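Local coordinates for protein geranylgeranyl pyrophosphate synthetase (Pyrococcus horikoshii, PDB 1WY0) that probably catalyses the chain elongation of isoprenoid diphosphates with isopentenyl diphosphate to make geranylgeranyl diphosphate, at residues A[247-252]-A[297-302]. Sequence-based numbering, arbitrary orientation.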
ATOM      1  N   VAL A 247      26.077   8.040  14.104  1.00 33.49           N
ATOM      2  CA  VAL A 247      26.531   6.725  14.527  1.00 32.09           C
ATOM      3  C   VAL A 247      27.384   6.075  13.430  1.00 32.48           C
ATOM      4  O   VAL A 247      28.337   5.349  13.724  1.00 30.17           O
ATOM      5  CB  VAL A 247      25.315   5.839  14.861  1.00 33.82           C
ATOM      6  CG1 VAL A 247      25.734   4.416  15.052  1.00 36.71           C
ATOM      7  CG2 VAL A 247      24.651   6.342  16.119  1.00 34.97           C
ATOM      8  N   ALA A 248      27.047   6.328  12.165  1.00 31.75           N
ATOM      9  CA  ALA A 248      27.822   5.763  11.063  1.00 32.78           C
ATOM     10  C   ALA A 248      29.225   6.380  11.060  1.00 32.94           C
ATOM     11  O   ALA A 248      30.218   5.678  10.870  1.00 32.76           O
ATOM     12  CB  ALA A 248      27.133   6.022   9.730  1.00 30.80           C
ATOM     13  N   HIS A 249      29.306   7.689  11.266  1.00 33.30           N
ATOM     14  CA  HIS A 249      30.602   8.356  11.295  1.00 34.37           C
ATOM     15  C   HIS A 249      31.431   7.811  12.446  1.00 34.82           C
ATOM     16  O   HIS A 249      32.628   7.582  12.305  1.00 36.76           O
ATOM     17  CB  HIS A 249      30.441   9.863  11.476  1.00 35.39           C
ATOM     18  CG  HIS A 249      31.741  10.596  11.606  1.00 36.48           C
ATOM     19  ND1 HIS A 249      32.390  10.757  12.813  1.00 37.57           N
ATOM     20  CD2 HIS A 249      32.491  11.248  10.689  1.00 38.40           C
ATOM     21  CE1 HIS A 249      33.482  11.478  12.634  1.00 38.21           C
ATOM     22  NE2 HIS A 249      33.565  11.790  11.353  1.00 37.89           N
ATOM     23  N   PHE A 250      30.798   7.605  13.591  1.00 33.83           N
ATOM     24  CA  PHE A 250      31.531   7.105  14.756  1.00 33.59           C
ATOM     25  C   PHE A 250      32.115   5.705  14.525  1.00 34.17           C
ATOM     26  O   PHE A 250      33.264   5.414  14.835  1.00 34.71           O
ATOM     27  CB  PHE A 250      30.582   7.075  15.954  1.00 31.33           C
ATOM     28  CG  PHE A 250      31.201   6.274  17.062  1.00 30.67           C
ATOM     29  CD1 PHE A 250      30.819   4.953  17.250  1.00 29.58           C
ATOM     30  CD2 PHE A 250      32.120   6.865  17.912  1.00 33.42           C
ATOM     31  CE1 PHE A 250      31.359   4.220  18.297  1.00 31.15           C
ATOM     32  CE2 PHE A 250      32.661   6.125  18.960  1.00 31.31           C
ATOM     33  CZ  PHE A 250      32.285   4.801  19.155  1.00 30.92           C
ATOM     34  N   PHE A 251      31.262   4.802  13.998  1.00 34.98           N
ATOM     35  CA  PHE A 251      31.732   3.447  13.713  1.00 36.68           C
ATOM     36  C   PHE A 251      32.862   3.442  12.674  1.00 37.07           C
ATOM     37  O   PHE A 251      33.735   2.583  12.662  1.00 35.57           O
ATOM     38  CB  PHE A 251      30.554   2.614  13.197  1.00 36.90           C
ATOM     39  CG  PHE A 251      29.699   2.171  14.349  1.00 38.86           C
ATOM     40  CD1 PHE A 251      30.276   1.934  15.590  1.00 39.12           C
ATOM     41  CD2 PHE A 251      28.340   1.979  14.163  1.00 39.76           C
ATOM     42  CE1 PHE A 251      29.487   1.509  16.650  1.00 40.81           C
ATOM     43  CE2 PHE A 251      27.555   1.554  15.231  1.00 41.07           C
ATOM     44  CZ  PHE A 251      28.123   1.317  16.474  1.00 40.45           C
ATOM     45  N   GLU A 252      32.806   4.428  11.757  1.00 37.65           N
ATOM     46  CA  GLU A 252      33.853   4.501  10.741  1.00 41.91           C
ATOM     47  C   GLU A 252      35.192   5.006  11.303  1.00 43.81           C
ATOM     48  O   GLU A 252      36.264   4.711  10.791  1.00 45.74           O
ATOM     49  CB  GLU A 252      33.388   5.406   9.598  1.00 42.94           C
ATOM     50  CG  GLU A 252      33.957   4.946   8.251  1.00 47.05           C
ATOM     51  CD  GLU A 252      33.046   5.380   7.125  1.00 47.40           C
ATOM     52  OE1 GLU A 252      31.960   4.832   7.007  1.00 45.06           O
ATOM     53  OE2 GLU A 252      33.462   6.232   6.334  1.00 50.83           O
ATOM     54  N   TYR A 297      35.110  11.810  18.541  1.00 39.08           N
ATOM     55  CA  TYR A 297      35.513  11.679  17.143  1.00 37.43           C
ATOM     56  C   TYR A 297      34.827  12.701  16.223  1.00 36.87           C
ATOM     57  O   TYR A 297      34.826  12.567  15.005  1.00 36.09           O
ATOM     58  CB  TYR A 297      35.180  10.260  16.671  1.00 36.48           C
ATOM     59  CG  TYR A 297      36.010   9.264  17.400  1.00 35.58           C
ATOM     60  CD1 TYR A 297      37.286   8.948  16.941  1.00 36.24           C
ATOM     61  CD2 TYR A 297      35.500   8.614  18.521  1.00 35.39           C
ATOM     62  CE1 TYR A 297      38.048   7.996  17.601  1.00 35.42           C
ATOM     63  CE2 TYR A 297      36.255   7.657  19.178  1.00 36.27           C
ATOM     64  CZ  TYR A 297      37.525   7.345  18.719  1.00 36.19           C
ATOM     65  OH  TYR A 297      38.293   6.410  19.385  1.00 36.92           O
ATOM     66  N   GLY A 298      34.184  13.717  16.834  1.00 37.70           N
ATOM     67  CA  GLY A 298      33.598  14.787  16.025  1.00 35.62           C
ATOM     68  C   GLY A 298      32.352  14.322  15.254  1.00 34.59           C
ATOM     69  O   GLY A 298      31.810  15.016  14.404  1.00 35.08           O
ATOM     70  N   SER A 299      31.876  13.125  15.566  1.00 34.29           N
ATOM     71  CA  SER A 299      30.722  12.563  14.866  1.00 35.96           C
ATOM     72  C   SER A 299      29.484  13.465  14.845  1.00 35.89           C
ATOM     73  O   SER A 299      28.862  13.628  13.802  1.00 36.04           O
ATOM     74  CB  SER A 299      30.368  11.199  15.467  1.00 34.33           C
ATOM     75  OG  SER A 299      31.419  10.267  15.238  1.00 36.63           O
ATOM     76  N   ILE A 300      29.110  14.047  15.980  1.00 35.45           N
ATOM     77  CA  ILE A 300      27.937  14.908  15.977  1.00 37.54           C
ATOM     78  C   ILE A 300      28.184  16.118  15.072  1.00 38.36           C
ATOM     79  O   ILE A 300      27.411  16.386  14.158  1.00 39.25           O
ATOM     80  CB  ILE A 300      27.563  15.388  17.393  1.00 36.00           C
ATOM     81  CG1 ILE A 300      27.281  14.187  18.304  1.00 37.44           C
ATOM     82  CG2 ILE A 300      26.325  16.258  17.315  1.00 35.99           C
ATOM     83  CD1 ILE A 300      26.828  14.548  19.715  1.00 36.21           C
ATOM     84  N   ASP A 301      29.267  16.839  15.331  1.00 39.66           N
ATOM     85  CA  ASP A 301      29.632  18.014  14.541  1.00 41.87           C
ATOM     86  C   ASP A 301      29.689  17.644  13.049  1.00 40.17           C
ATOM     87  O   ASP A 301      29.221  18.388  12.187  1.00 39.39           O
ATOM     88  CB  ASP A 301      30.998  18.532  15.017  1.00 45.98           C
ATOM     89  CG  ASP A 301      31.091  20.043  15.002  1.00 51.24           C
ATOM     90  OD1 ASP A 301      31.274  20.631  13.906  1.00 53.37           O
ATOM     91  OD2 ASP A 301      30.979  20.646  16.095  1.00 53.58           O
ATOM     92  N   TYR A 302      30.265  16.485  12.755  1.00 38.98           N
ATOM     93  CA  TYR A 302      30.365  16.011  11.381  1.00 40.32           C
ATOM     94  C   TYR A 302      29.003  16.028  10.694  1.00 39.10           C
ATOM     95  O   TYR A 302      28.847  16.633   9.635  1.00 38.20           O
ATOM     96  CB  TYR A 302      30.915  14.585  11.351  1.00 40.17           C
ATOM     97  CG  TYR A 302      30.787  13.908  10.001  1.00 42.16           C
ATOM     98  CD1 TYR A 302      31.721  14.133   8.988  1.00 43.25           C
ATOM     99  CD2 TYR A 302      29.717  13.052   9.733  1.00 43.49           C
ATOM    100  CE1 TYR A 302      31.586  13.521   7.737  1.00 45.17           C
ATOM    101  CE2 TYR A 302      29.570  12.439   8.498  1.00 43.68           C
ATOM    102  CZ  TYR A 302      30.505  12.678   7.502  1.00 45.55           C
ATOM    103  OH  TYR A 302      30.336  12.101   6.270  1.00 47.08           O
TER
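Phe250 of helix 245-253 comes up against Ser299, at the start of helix 299-315, with their CA atoms 5.5 Å apart. One turn of the first helix thus faces the turn 297-298 and the first turn of the next helix. His249 supplies the larger part of this helix's side of the contact. Its CG stands anti to the backbone N (chi1 176°), pointing from the helix to the other segment, and the ring lies between Ser299 and Tyr302. There His249 ND1 and Ser299 OG share a nearly straight 2.7 Å hydrogen bond in the plane of the ring, and either could be the donor. Tyr297 O sits at the same ring's edge, 2.9 Å from His249 CE1. Tyr302 takes one face: the two rings form an offset stack, centroids 4.3 Å apart and planes 29° from parallel, with His249 CD2 above the phenol ring, toward its rim at CG, and Tyr302 CB over the imidazole in a CH-pi contact. An alanine in place of His249 would probably leave Ser299 OG without this partner and open a gap beside the Tyr302 ring. Further along, Phe250 CE2 meets Tyr297 CD2 at 3.8 Å, the rings steeply inclined at 74°; Phe250 also packs on Leu293 and Leu294, while Tyr297 OH is hydrogen-bonded to Asp258 and to the backbone N of Asp255. Gly298, with positive phi, is the C-prime residue of a Schellman motif closing helix 283-296, and it also occupies the N-cap position of helix 299-315. The contact therefore packs the Schellman turn between helices 283-296 and 299-315 against helix 245-253, within the all-helical fold of polyprenyl synthetases.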